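GH5 (Bacteroidetes bacterium AC2a, PDB 4YHE) probably hydrolyses beta-1,4-glucosidic bonds of cellulose as a family 5 glycoside hydrolase, an endoglucanase linked with a polysaccharide utilization locus. Local coordinates at residues 96-101 / 155-160; 207-212 / 234-239; 25-30 / 61-66; 164-169 / 213-218. One frame throughout, in Å; residues are numbered along the deposited sequence.

Interaction 1 of 4, residues 96-101 / 155-160; sequences LIVIIN and EWLVFE
V98 and I100 exchange backbone bonds with W156, V158 and E160, and this ladder identifies the two strands as parallel neighbours. V98 N donates to W156 O at 2.9 Å and V158 N to V98 O at 2.7 Å; I100 N to V158 O and E160 N to I100 O continue it. The short strand axes approach to 4.7 Å and diverge by 26°. The C-terminal part is closely packed, and every side chain there is buried. I100 places CG1 between its backbone N and carbonyl carbon (chi1 57°), which brings that branch alongside F159, with CG1 3.8 Å from F159 CD1. On the other face, beside I99 and V158, the N101 amide and the E160 carboxylate run side by side with planes 62° apart. N101 ND2 donates to E160 OE2 at 3.0 Å, with the acceptor close to the N101 amide plane. R59 forms a salt bridge with the same oxygen, while Y292 OH bonds E160 OE1, so both oxygens of this buried carboxylate are gripped. The N-terminal end is looser, and I97 and W156 are partly exposed there. V98 CG2 meets the edge of the W156 indole, 4.2 Å from CE3, and I97 CG2 touches V158 CG2 at 4.2 Å. Such in-register pairing of the third and fourth strands is that of the closed eight-stranded parallel beta/alpha (TIM) barrel.

Interaction 2 of 4, residues 207-212 / 234-239; sequences RYIGVP and NRLMVA
I209 and V211 alternate with R235, M237 and A239 in a parallel ladder of four N-H...O bonds, from I209 N to R235 O at 2.9 Å through to A239 N to V211 O at 3.0 Å, with the short axes at 39° to each other. Ahead of the ladder, the R235 guanidinium lies flat on the Y208 ring, centres 4.6 Å apart and planes 23° from parallel. The R235 chain bends at chi2 (-72°), which lays its CD over the same ring as a CH-pi contact, 4.0 Å from the ring centroid. R235 also forms salt bridges through NH1 with E155 and through NH2 with E6, which would probably offset its charge while its flat group rests on the tyrosine. The two strands, with helix 218-224 between them, make one beta-alpha-beta crossover of the TIM barrel. M237 adds a Met-aromatic contact, its SD oblique to the Y208 ring and 5.2 Å from the centroid. G210, which has no side chain, brings its CA to 3.2 Å from M237 O, a CA-H...O contact. At the N-terminal end of the ladder a water donates to both Y208 OH, at 2.8 Å, and N234 O, joining the tyrosine tip to the start of the second segment.

Interaction 3 of 4, residues 25-30 / 61-66; sequences DAHYDG and PVTWMG
T63 and D25 anchor a largely buried contact at the C-terminal end of the barrel, between the segment carrying the short strand 27-28, which follows strand 16-20, and the loop after strand 57-60. The one hydrogen bond across it runs from T63 OG1 to D25 O at 2.6 Å, with the hydroxyl well away from the line of the C=O, at an angle of 108°. The same hydroxyl accepts from H104 N, so it is used in both directions. A valine here would keep most of the bulk but would probably leave D25 O and H104 N without this shared mate. On one flank the P61 ring packs against the D25 carboxylate, its CG 3.6 Å from OD1, while the carboxylate oxygens are held by the backbone N of Q23 and of N22. Further along, M65 bends at its last torsion (chi3 75°) and brings CE to 3.4 Å from H27 ND1, an atom already bonded to S114 OG. At the far end G30 O lies 3.2 Å from G66 CA; the absence of a side chain on G66 lets the backbones come this close. The contact joins the connections after the first and second strands at the C-terminal face of the TIM barrel, where family 5 glycoside hydrolases form their substrate cleft.

Interaction 4 of 4, residues 164-169 / 213-218; sequences EIQDGD and GYVCNP
E164 begins the contact by laying its CG against C216 SG, 3.8 Å away, while its carboxylate reaches beyond both segments to bond H241 ND1 through OE2. Next, I165 supplies backbone alone: its N donates to a water that in turn donates to G213 O. I165 O takes a 2.7 Å bond from V215 N, bent to 144°, and stands over the centre of the Y214 ring, 3.8 Å above its plane. These loops follow the fourth and fifth strands of the TIM barrel, on the C-terminal face where family 5 enzymes have their active site. Q166 lies across V215, its NE2 3.8 Å from V215 CG2, and its OE1 is held by W170 N. The Q166 CA comes within 3.5 Å of Y214 CZ. Y214 has CG anti to its backbone N (chi1 -166°), which sends the hydroxyl to D167 N for a weak 2.9 Å bond; Q182 OE1 is the stronger partner of that hydroxyl. A phenylalanine in its place would keep the ring under I165 O but would probably leave D167 N and Q182 OE1 without their common partner. D167 turns its carboxylate 88° to the ring, bonds Q182 NE2 through OD2, and closes an Asx turn by accepting D169 N at OD1.

Interactions 1 and 2 lie in the barrel wall and pair strands by backbone ladders; strands 157-160 and 209-212 are neighbours, so the two contacts, 10 Å apart between centres, join directly through a probable hydrogen bond between F159 O and G210 N. Interactions 3 and 4 instead hold connections at the C-terminal end, 19 Å apart between centres, where one or two hydrogen bonds, each contact using a hydroxyl, replace ladders, and in interaction 4 a carbonyl stands over a ring face. All four are mostly buried; N234 in interaction 2 and G66 in interaction 3 are exposed. N101 ties interaction 1 to interaction 3 through V62 N and W64 NE1, whereas interaction 4 simply continues the chain from strands 157-160 and 209-212.

Interaction 1 of 4, residues 96-101 / 155-160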
loop_
_atom_site.group_PDB
_atom_site.type_symbol
_atom_site.label_atom_id
_atom_site.label_comp_id
_atom_site.label_asym_id
_atom_site.label_seq_id
_atom_site.Cartn_x
_atom_site.Cartn_y
_atom_site.Cartn_z
ATOM N N LEU A 96 -4.005 -10.535 12.707
ATOM C CA LEU A 96 -3.618 -9.957 11.410
ATOM C C LEU A 96 -2.130 -9.680 11.347
ATOM O O LEU A 96 -1.505 -9.324 12.345
ATOM C CB LEU A 96 -4.386 -8.646 11.165
ATOM C CG LEU A 96 -5.901 -8.727 11.200
ATOM C CD1 LEU A 96 -6.528 -7.361 11.358
ATOM C CD2 LEU A 96 -6.406 -9.434 9.955
ATOM N N ILE A 97 -1.557 -9.867 10.163
ATOM C CA ILE A 97 -0.228 -9.360 9.862
ATOM C C ILE A 97 -0.412 -7.844 9.688
ATOM O O ILE A 97 -1.429 -7.406 9.149
ATOM C CB ILE A 97 0.323 -10.031 8.596
ATOM C CG1 ILE A 97 0.643 -11.496 8.912
ATOM C CG2 ILE A 97 1.563 -9.318 8.088
ATOM C CD1 ILE A 97 0.647 -12.417 7.716
ATOM N N VAL A 98 0.562 -7.076 10.122
ATOM C CA VAL A 98 0.407 -5.613 10.228
ATOM C C VAL A 98 1.544 -4.922 9.526
ATOM O O VAL A 98 2.685 -5.281 9.745
ATOM C CB VAL A 98 0.412 -5.166 11.711
ATOM C CG1 VAL A 98 0.317 -3.631 11.855
ATOM C CG2 VAL A 98 -0.701 -5.868 12.473
ATOM N N ILE A 99 1.238 -3.934 8.683
ATOM C CA ILE A 99 2.248 -3.078 8.077
ATOM C C ILE A 99 2.048 -1.644 8.583
ATOM O O ILE A 99 0.919 -1.157 8.592
ATOM C CB ILE A 99 2.067 -3.052 6.534
ATOM C CG1 ILE A 99 2.101 -4.458 5.964
ATOM C CG2 ILE A 99 3.117 -2.211 5.841
ATOM C CD1 ILE A 99 1.586 -4.523 4.529
ATOM N N ILE A 100 3.123 -0.992 9.013
ATOM C CA ILE A 100 3.116 0.453 9.301
ATOM C C ILE A 100 4.179 1.101 8.455
ATOM O O ILE A 100 5.070 0.419 7.973
ATOM C CB ILE A 100 3.362 0.766 10.784
ATOM C CG1 ILE A 100 4.699 0.163 11.301
ATOM C CG2 ILE A 100 2.193 0.227 11.595
ATOM C CD1 ILE A 100 5.086 0.656 12.679
ATOM N N ASN A 101 4.103 2.416 8.290
ATOM C CA ASN A 101 4.975 3.114 7.356
ATOM C C ASN A 101 5.204 4.567 7.726
ATOM O O ASN A 101 4.785 5.032 8.805
ATOM C CB ASN A 101 4.408 2.972 5.908
ATOM C CG ASN A 101 3.208 3.861 5.631
ATOM O OD1 ASN A 101 2.708 4.553 6.514
ATOM N ND2 ASN A 101 2.728 3.833 4.377
ATOM N N GLU A 155 7.634 -11.182 13.596
ATOM C CA GLU A 155 7.578 -10.994 12.132
ATOM C C GLU A 155 6.164 -10.813 11.573
ATOM O O GLU A 155 6.007 -10.622 10.375
ATOM C CB GLU A 155 8.384 -12.061 11.376
ATOM C CG GLU A 155 7.737 -13.418 11.266
ATOM C CD GLU A 155 8.571 -14.396 10.431
ATOM O OE1 GLU A 155 9.838 -14.341 10.427
ATOM O OE2 GLU A 155 7.928 -15.234 9.789
ATOM N N TRP A 156 5.147 -10.919 12.441
ATOM C CA TRP A 156 3.794 -10.493 12.110
ATOM C C TRP A 156 3.725 -8.968 11.891
ATOM O O TRP A 156 2.786 -8.515 11.268
ATOM C CB TRP A 156 2.754 -10.914 13.171
ATOM C CG TRP A 156 3.088 -10.449 14.542
ATOM C CD1 TRP A 156 3.775 -11.145 15.508
ATOM C CD2 TRP A 156 2.781 -9.167 15.112
ATOM N NE1 TRP A 156 3.921 -10.368 16.631
ATOM C CE2 TRP A 156 3.313 -9.157 16.425
ATOM C CE3 TRP A 156 2.102 -8.028 14.641
ATOM C CZ2 TRP A 156 3.185 -8.060 17.273
ATOM C CZ3 TRP A 156 1.977 -6.936 15.490
ATOM C CH2 TRP A 156 2.518 -6.956 16.787
ATOM N N LEU A 157 4.706 -8.215 12.373
ATOM C CA LEU A 157 4.775 -6.750 12.182
ATOM C C LEU A 157 5.817 -6.416 11.097
ATOM O O LEU A 157 6.997 -6.713 11.255
ATOM C CB LEU A 157 5.130 -6.040 13.488
ATOM C CG LEU A 157 5.304 -4.509 13.440
ATOM C CD1 LEU A 157 4.027 -3.858 12.930
ATOM C CD2 LEU A 157 5.688 -3.937 14.784
ATOM N N VAL A 158 5.344 -5.807 10.004
ATOM C CA VAL A 158 6.152 -5.422 8.843
ATOM C C VAL A 158 6.330 -3.908 8.839
ATOM O O VAL A 158 5.381 -3.173 9.122
ATOM C CB VAL A 158 5.439 -5.820 7.529
ATOM C CG1 VAL A 158 6.211 -5.348 6.294
ATOM C CG2 VAL A 158 5.165 -7.321 7.441
ATOM N N PHE A 159 7.539 -3.445 8.570
ATOM C CA PHE A 159 7.782 -2.028 8.375
ATOM C C PHE A 159 7.879 -1.759 6.871
ATOM O O PHE A 159 8.638 -2.441 6.168
ATOM C CB PHE A 159 9.095 -1.569 9.007
ATOM C CG PHE A 159 9.131 -1.609 10.511
ATOM C CD1 PHE A 159 7.997 -1.790 11.270
ATOM C CD2 PHE A 159 10.338 -1.427 11.165
ATOM C CE1 PHE A 159 8.073 -1.819 12.648
ATOM C CE2 PHE A 159 10.430 -1.443 12.549
ATOM C CZ PHE A 159 9.290 -1.641 13.292
ATOM N N GLU A 160 7.140 -0.758 6.395
ATOM C CA GLU A 160 7.231 -0.292 5.022
ATOM C C GLU A 160 7.903 1.084 5.061
ATOM O O GLU A 160 7.416 1.984 5.744
ATOM C CB GLU A 160 5.846 -0.243 4.424
ATOM C CG GLU A 160 5.743 0.338 3.026
ATOM C CD GLU A 160 4.286 0.475 2.621
ATOM O OE1 GLU A 160 3.609 -0.562 2.350
ATOM O OE2 GLU A 160 3.819 1.635 2.629
#

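Interaction 2 of 4, residues 207-212 / 234-239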
loop_
_atom_site.group_PDB
_atom_site.type_symbol
_atom_site.label_atom_id
_atom_site.label_comp_id
_atom_site.label_asym_id
_atom_site.label_seq_id
_atom_site.Cartn_x
_atom_site.Cartn_y
_atom_site.Cartn_z
ATOM N N ARG A 207 13.044 -8.745 10.852
ATOM C CA ARG A 207 11.725 -8.277 10.425
ATOM C C ARG A 207 11.705 -8.145 8.895
ATOM O O ARG A 207 12.706 -7.717 8.298
ATOM C CB ARG A 207 11.455 -6.892 11.042
ATOM C CG ARG A 207 10.079 -6.318 10.732
ATOM C CD ARG A 207 9.767 -4.997 11.448
ATOM N NE ARG A 207 10.136 -4.924 12.862
ATOM C CZ ARG A 207 9.646 -5.672 13.849
ATOM N NH1 ARG A 207 8.737 -6.608 13.634
ATOM N NH2 ARG A 207 10.086 -5.483 15.091
ATOM N N TYR A 208 10.586 -8.499 8.277
ATOM C CA TYR A 208 10.351 -8.153 6.875
ATOM C C TYR A 208 10.191 -6.661 6.699
ATOM O O TYR A 208 9.470 -6.021 7.452
ATOM C CB TYR A 208 9.155 -8.869 6.337
ATOM C CG TYR A 208 9.443 -10.327 6.156
ATOM C CD1 TYR A 208 10.092 -10.775 5.013
ATOM C CD2 TYR A 208 9.100 -11.248 7.119
ATOM C CE1 TYR A 208 10.390 -12.115 4.842
ATOM C CE2 TYR A 208 9.384 -12.596 6.958
ATOM C CZ TYR A 208 10.043 -13.015 5.819
ATOM O OH TYR A 208 10.320 -14.342 5.605
ATOM N N ILE A 209 10.889 -6.114 5.715
ATOM C CA ILE A 209 10.781 -4.704 5.398
ATOM C C ILE A 209 10.326 -4.516 3.948
ATOM O O ILE A 209 10.973 -5.024 3.024
ATOM C CB ILE A 209 12.106 -3.995 5.575
ATOM C CG1 ILE A 209 12.619 -4.110 7.023
ATOM C CG2 ILE A 209 11.982 -2.538 5.155
ATOM C CD1 ILE A 209 14.030 -3.619 7.183
ATOM N N GLY A 210 9.223 -3.784 3.758
ATOM C CA GLY A 210 8.722 -3.450 2.423
ATOM C C GLY A 210 9.393 -2.192 1.915
ATOM O O GLY A 210 9.485 -1.214 2.635
ATOM N N VAL A 211 9.876 -2.231 0.680
ATOM C CA VAL A 211 10.472 -1.058 0.059
ATOM C C VAL A 211 9.779 -0.753 -1.284
ATOM O O VAL A 211 9.515 -1.659 -2.088
ATOM C CB VAL A 211 11.992 -1.198 -0.151
ATOM C CG1 VAL A 211 12.720 -1.238 1.158
ATOM C CG2 VAL A 211 12.349 -2.413 -0.999
ATOM N N PRO A 212 9.490 0.542 -1.542
ATOM C CA PRO A 212 8.792 0.873 -2.791
ATOM C C PRO A 212 9.676 1.512 -3.823
ATOM O O PRO A 212 10.756 2.042 -3.464
ATOM C CB PRO A 212 7.762 1.883 -2.325
ATOM C CG PRO A 212 8.447 2.640 -1.274
ATOM C CD PRO A 212 9.336 1.628 -0.559
ATOM N N ASN A 234 16.931 -12.404 2.525
ATOM C CA ASN A 234 15.554 -12.747 2.284
ATOM C C ASN A 234 14.540 -12.137 3.243
ATOM O O ASN A 234 13.540 -12.757 3.553
ATOM C CB ASN A 234 15.401 -14.269 2.234
ATOM C CG ASN A 234 16.453 -14.913 1.385
ATOM O OD1 ASN A 234 17.373 -15.568 1.894
ATOM N ND2 ASN A 234 16.350 -14.714 0.091
ATOM N N ARG A 235 14.796 -10.906 3.672
ATOM C CA ARG A 235 13.882 -10.183 4.551
ATOM C C ARG A 235 13.391 -8.843 3.957
ATOM O O ARG A 235 12.875 -7.986 4.686
ATOM C CB ARG A 235 14.538 -9.965 5.925
ATOM C CG ARG A 235 14.811 -11.268 6.669
ATOM C CD ARG A 235 13.527 -11.905 7.178
ATOM N NE ARG A 235 13.684 -13.316 7.528
ATOM C CZ ARG A 235 12.916 -13.982 8.388
ATOM N NH1 ARG A 235 11.939 -13.380 9.042
ATOM N NH2 ARG A 235 13.156 -15.275 8.625
ATOM N N LEU A 236 13.514 -8.677 2.640
ATOM C CA LEU A 236 12.948 -7.498 1.942
ATOM C C LEU A 236 11.771 -7.910 1.062
ATOM O O LEU A 236 11.757 -9.016 0.517
ATOM C CB LEU A 236 14.014 -6.810 1.093
ATOM C CG LEU A 236 15.209 -6.159 1.825
ATOM C CD1 LEU A 236 16.202 -5.558 0.850
ATOM C CD2 LEU A 236 14.772 -5.106 2.802
ATOM N N MET A 237 10.750 -7.055 0.984
ATOM C CA MET A 237 9.611 -7.236 0.096
ATOM C C MET A 237 9.438 -5.966 -0.727
ATOM O O MET A 237 9.737 -4.862 -0.248
ATOM C CB MET A 237 8.307 -7.497 0.870
ATOM C CG MET A 237 8.423 -8.481 2.028
ATOM S SD MET A 237 6.836 -9.160 2.520
ATOM C CE MET A 237 6.215 -7.712 3.368
ATOM N N VAL A 238 8.953 -6.135 -1.951
ATOM C CA VAL A 238 8.735 -5.007 -2.860
ATOM C C VAL A 238 7.288 -4.612 -2.700
ATOM O O VAL A 238 6.400 -5.429 -2.824
ATOM C CB VAL A 238 9.051 -5.343 -4.327
ATOM C CG1 VAL A 238 8.679 -4.170 -5.239
ATOM C CG2 VAL A 238 10.535 -5.669 -4.493
ATOM N N ALA A 239 7.082 -3.352 -2.358
ATOM C CA ALA A 239 5.747 -2.766 -2.233
ATOM C C ALA A 239 5.408 -2.038 -3.510
ATOM O O ALA A 239 6.201 -1.213 -3.980
ATOM C CB ALA A 239 5.733 -1.772 -1.090
HETATM O O HOH W 1 12.855 -15.056 4.675
#

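Interaction 3 of 4, residues 25-30 / 61-66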
loop_
_atom_site.group_PDB
_atom_site.type_symbol
_atom_site.label_atom_id
_atom_site.label_comp_id
_atom_site.label_asym_id
_atom_site.label_seq_id
_atom_site.Cartn_x
_atom_site.Cartn_y
_atom_site.Cartn_z
ATOM N N ASP A 25 -2.955 8.541 8.717
ATOM C CA ASP A 25 -2.304 9.284 7.642
ATOM C C ASP A 25 -2.910 10.684 7.378
ATOM O O ASP A 25 -2.294 11.485 6.674
ATOM C CB ASP A 25 -2.307 8.456 6.340
ATOM C CG ASP A 25 -3.670 7.763 6.057
ATOM O OD1 ASP A 25 -4.273 7.150 6.980
ATOM O OD2 ASP A 25 -4.117 7.788 4.902
ATOM N N ALA A 26 -4.106 10.950 7.905
ATOM C CA ALA A 26 -4.856 12.164 7.610
ATOM C C ALA A 26 -4.140 13.348 8.271
ATOM O O ALA A 26 -3.617 13.226 9.382
ATOM C CB ALA A 26 -6.256 12.056 8.165
ATOM N N HIS A 27 -4.124 14.480 7.593
ATOM C CA HIS A 27 -3.424 15.635 8.104
ATOM C C HIS A 27 -3.963 16.909 7.487
ATOM O O HIS A 27 -4.586 16.901 6.439
ATOM C CB HIS A 27 -1.959 15.540 7.755
ATOM C CG HIS A 27 -1.716 15.515 6.278
ATOM N ND1 HIS A 27 -1.384 16.646 5.567
ATOM C CD2 HIS A 27 -1.801 14.511 5.373
ATOM C CE1 HIS A 27 -1.266 16.341 4.287
ATOM N NE2 HIS A 27 -1.515 15.052 4.141
ATOM N N TYR A 28 -3.701 18.008 8.174
ATOM C CA TYR A 28 -3.898 19.327 7.591
ATOM C C TYR A 28 -3.120 20.324 8.425
ATOM O O TYR A 28 -2.830 20.087 9.611
ATOM C CB TYR A 28 -5.376 19.696 7.467
ATOM C CG TYR A 28 -6.187 19.590 8.740
ATOM C CD1 TYR A 28 -6.209 20.627 9.683
ATOM C CD2 TYR A 28 -6.932 18.454 9.009
ATOM C CE1 TYR A 28 -6.956 20.537 10.850
ATOM C CE2 TYR A 28 -7.678 18.349 10.159
ATOM C CZ TYR A 28 -7.692 19.379 11.078
ATOM O OH TYR A 28 -8.451 19.226 12.201
ATOM N N ASP A 29 -2.710 21.408 7.763
ATOM C CA ASP A 29 -1.932 22.482 8.416
ATOM C C ASP A 29 -0.668 21.945 9.088
ATOM O O ASP A 29 -0.196 22.503 10.066
ATOM C CB ASP A 29 -2.810 23.247 9.426
ATOM C CG ASP A 29 -4.064 23.838 8.782
ATOM O OD1 ASP A 29 -4.042 24.177 7.577
ATOM O OD2 ASP A 29 -5.089 23.946 9.474
ATOM N N GLY A 30 -0.112 20.865 8.541
ATOM C CA GLY A 30 1.162 20.335 9.007
ATOM C C GLY A 30 1.135 19.346 10.154
ATOM O O GLY A 30 2.183 19.017 10.726
ATOM N N PRO A 61 -1.375 3.049 7.537
ATOM C CA PRO A 61 -0.450 4.136 7.088
ATOM C C PRO A 61 -0.406 5.197 8.186
ATOM O O PRO A 61 -1.447 5.486 8.802
ATOM C CB PRO A 61 -1.135 4.680 5.829
ATOM C CG PRO A 61 -2.562 4.217 5.895
ATOM C CD PRO A 61 -2.618 3.003 6.762
ATOM N N VAL A 62 0.770 5.790 8.442
ATOM C CA VAL A 62 0.870 6.773 9.492
ATOM C C VAL A 62 1.610 7.972 8.939
ATOM O O VAL A 62 2.679 7.806 8.379
ATOM C CB VAL A 62 1.663 6.229 10.685
ATOM C CG1 VAL A 62 1.808 7.325 11.735
ATOM C CG2 VAL A 62 0.996 4.969 11.257
ATOM N N THR A 63 1.039 9.152 9.121
ATOM C CA THR A 63 1.729 10.400 8.740
ATOM C C THR A 63 2.320 10.936 10.037
ATOM O O THR A 63 1.599 11.037 11.037
ATOM C CB THR A 63 0.748 11.389 8.145
ATOM O OG1 THR A 63 0.272 10.925 6.872
ATOM C CG2 THR A 63 1.409 12.795 7.965
ATOM N N TRP A 64 3.613 11.253 10.050
ATOM C CA TRP A 64 4.324 11.595 11.293
ATOM C C TRP A 64 4.444 13.122 11.500
ATOM O O TRP A 64 4.492 13.619 12.614
ATOM C CB TRP A 64 5.667 10.874 11.359
ATOM C CG TRP A 64 5.517 9.375 11.316
ATOM C CD1 TRP A 64 5.442 8.607 10.178
ATOM C CD2 TRP A 64 5.378 8.451 12.420
ATOM N NE1 TRP A 64 5.280 7.286 10.507
ATOM C CE2 TRP A 64 5.240 7.160 11.868
ATOM C CE3 TRP A 64 5.357 8.590 13.814
ATOM C CZ2 TRP A 64 5.099 6.020 12.655
ATOM C CZ3 TRP A 64 5.205 7.486 14.582
ATOM C CH2 TRP A 64 5.053 6.196 14.006
ATOM N N MET A 65 4.392 13.831 10.391
ATOM C CA MET A 65 4.393 15.265 10.320
ATOM C C MET A 65 3.496 15.887 11.395
ATOM O O MET A 65 2.329 15.529 11.511
ATOM C CB MET A 65 3.873 15.574 8.905
ATOM C CG MET A 65 4.039 16.963 8.399
ATOM S SD MET A 65 3.420 17.026 6.714
ATOM C CE MET A 65 1.666 16.977 7.041
ATOM N N GLY A 66 4.060 16.812 12.182
ATOM C CA GLY A 66 3.350 17.453 13.308
ATOM C C GLY A 66 3.695 16.810 14.655
ATOM O O GLY A 66 3.428 17.403 15.695
#

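Interaction 4 of 4, residues 164-169 / 213-218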
loop_
_atom_site.group_PDB
_atom_site.type_symbol
_atom_site.label_atom_id
_atom_site.label_comp_id
_atom_site.label_asym_id
_atom_site.label_seq_id
_atom_site.Cartn_x
_atom_site.Cartn_y
_atom_site.Cartn_z
ATOM N N GLU A 164 4.618 6.931 -1.304
ATOM C CA GLU A 164 4.601 7.201 -2.731
ATOM C C GLU A 164 5.520 8.382 -2.973
ATOM O O GLU A 164 5.114 9.528 -2.805
ATOM C CB GLU A 164 3.184 7.504 -3.207
ATOM C CG GLU A 164 2.247 6.281 -3.194
ATOM C CD GLU A 164 0.897 6.569 -3.822
ATOM O OE1 GLU A 164 0.555 7.770 -3.968
ATOM O OE2 GLU A 164 0.166 5.599 -4.150
ATOM N N ILE A 165 6.752 8.103 -3.350
ATOM C CA ILE A 165 7.756 9.174 -3.456
ATOM C C ILE A 165 7.826 9.607 -4.912
ATOM O O ILE A 165 7.868 8.769 -5.832
ATOM C CB ILE A 165 9.109 8.689 -2.892
ATOM C CG1 ILE A 165 8.959 8.324 -1.409
ATOM C CG2 ILE A 165 10.216 9.710 -3.122
ATOM C CD1 ILE A 165 8.471 9.457 -0.527
ATOM N N GLN A 166 7.790 10.914 -5.133
ATOM C CA GLN A 166 7.660 11.460 -6.481
ATOM C C GLN A 166 7.934 12.949 -6.493
ATOM O O GLN A 166 8.177 13.545 -5.452
ATOM C CB GLN A 166 6.259 11.254 -7.012
ATOM C CG GLN A 166 5.173 11.887 -6.164
ATOM C CD GLN A 166 3.925 12.180 -6.956
ATOM O OE1 GLN A 166 3.995 12.671 -8.089
ATOM N NE2 GLN A 166 2.767 11.913 -6.360
ATOM N N ASP A 167 7.839 13.545 -7.669
ATOM C CA ASP A 167 8.047 14.984 -7.792
ATOM C C ASP A 167 6.750 15.765 -8.069
ATOM O O ASP A 167 6.811 16.966 -8.299
ATOM C CB ASP A 167 9.117 15.268 -8.855
ATOM C CG ASP A 167 8.672 14.945 -10.256
ATOM O OD1 ASP A 167 7.498 14.573 -10.465
ATOM O OD2 ASP A 167 9.540 15.066 -11.171
ATOM N N GLY A 168 5.605 15.091 -8.082
ATOM C CA GLY A 168 4.293 15.733 -8.322
ATOM C C GLY A 168 3.617 15.379 -9.636
ATOM O O GLY A 168 2.401 15.601 -9.802
ATOM N N ASP A 169 4.389 14.820 -10.570
ATOM C CA ASP A 169 3.883 14.436 -11.866
ATOM C C ASP A 169 3.643 12.931 -12.002
ATOM O O ASP A 169 3.495 12.432 -13.113
ATOM C CB ASP A 169 4.842 14.933 -12.956
ATOM C CG ASP A 169 4.786 16.444 -13.121
ATOM O OD1 ASP A 169 3.690 17.001 -12.968
ATOM O OD2 ASP A 169 5.822 17.077 -13.407
ATOM N N GLY A 213 9.208 1.469 -5.071
ATOM C CA GLY A 213 9.814 2.204 -6.177
ATOM C C GLY A 213 9.074 3.526 -6.429
ATOM O O GLY A 213 8.181 3.911 -5.664
ATOM N N TYR A 214 9.432 4.200 -7.522
ATOM C CA TYR A 214 8.984 5.560 -7.761
ATOM C C TYR A 214 7.459 5.646 -7.821
ATOM O O TYR A 214 6.825 4.943 -8.616
ATOM C CB TYR A 214 9.556 6.088 -9.078
ATOM C CG TYR A 214 9.407 7.585 -9.211
ATOM C CD1 TYR A 214 10.388 8.443 -8.749
ATOM C CD2 TYR A 214 8.282 8.133 -9.798
ATOM C CE1 TYR A 214 10.265 9.813 -8.886
ATOM C CE2 TYR A 214 8.135 9.490 -9.918
ATOM C CZ TYR A 214 9.130 10.326 -9.472
ATOM O OH TYR A 214 8.932 11.678 -9.629
ATOM N N VAL A 215 6.898 6.502 -6.962
ATOM C CA VAL A 215 5.439 6.691 -6.794
ATOM C C VAL A 215 4.639 5.371 -6.705
ATOM O O VAL A 215 3.479 5.348 -7.000
ATOM C CB VAL A 215 4.839 7.696 -7.836
ATOM C CG1 VAL A 215 4.610 7.122 -9.216
ATOM C CG2 VAL A 215 3.560 8.326 -7.296
ATOM N N CYS A 216 5.275 4.314 -6.216
ATOM C CA CYS A 216 4.667 2.949 -6.129
ATOM C C CYS A 216 4.167 2.368 -7.457
ATOM O O CYS A 216 3.291 1.475 -7.491
ATOM C CB CYS A 216 3.557 2.923 -5.063
ATOM S SG CYS A 216 4.199 3.007 -3.376
ATOM N N ASN A 217 4.729 2.862 -8.564
ATOM C CA ASN A 217 4.341 2.477 -9.874
ATOM C C ASN A 217 5.076 1.181 -10.186
ATOM O O ASN A 217 6.310 1.156 -10.190
ATOM C CB ASN A 217 4.743 3.568 -10.901
ATOM C CG ASN A 217 4.440 3.172 -12.326
ATOM O OD1 ASN A 217 5.208 2.468 -12.989
ATOM N ND2 ASN A 217 3.327 3.655 -12.824
ATOM N N PRO A 218 4.317 0.094 -10.435
ATOM C CA PRO A 218 4.981 -1.192 -10.690
ATOM C C PRO A 218 6.074 -1.176 -11.766
ATOM O O PRO A 218 7.172 -1.698 -11.552
ATOM C CB PRO A 218 3.823 -2.111 -11.084
ATOM C CG PRO A 218 2.635 -1.534 -10.418
ATOM C CD PRO A 218 2.849 -0.031 -10.445
HETATM O O HOH W 2 7.469 5.351 -3.477
#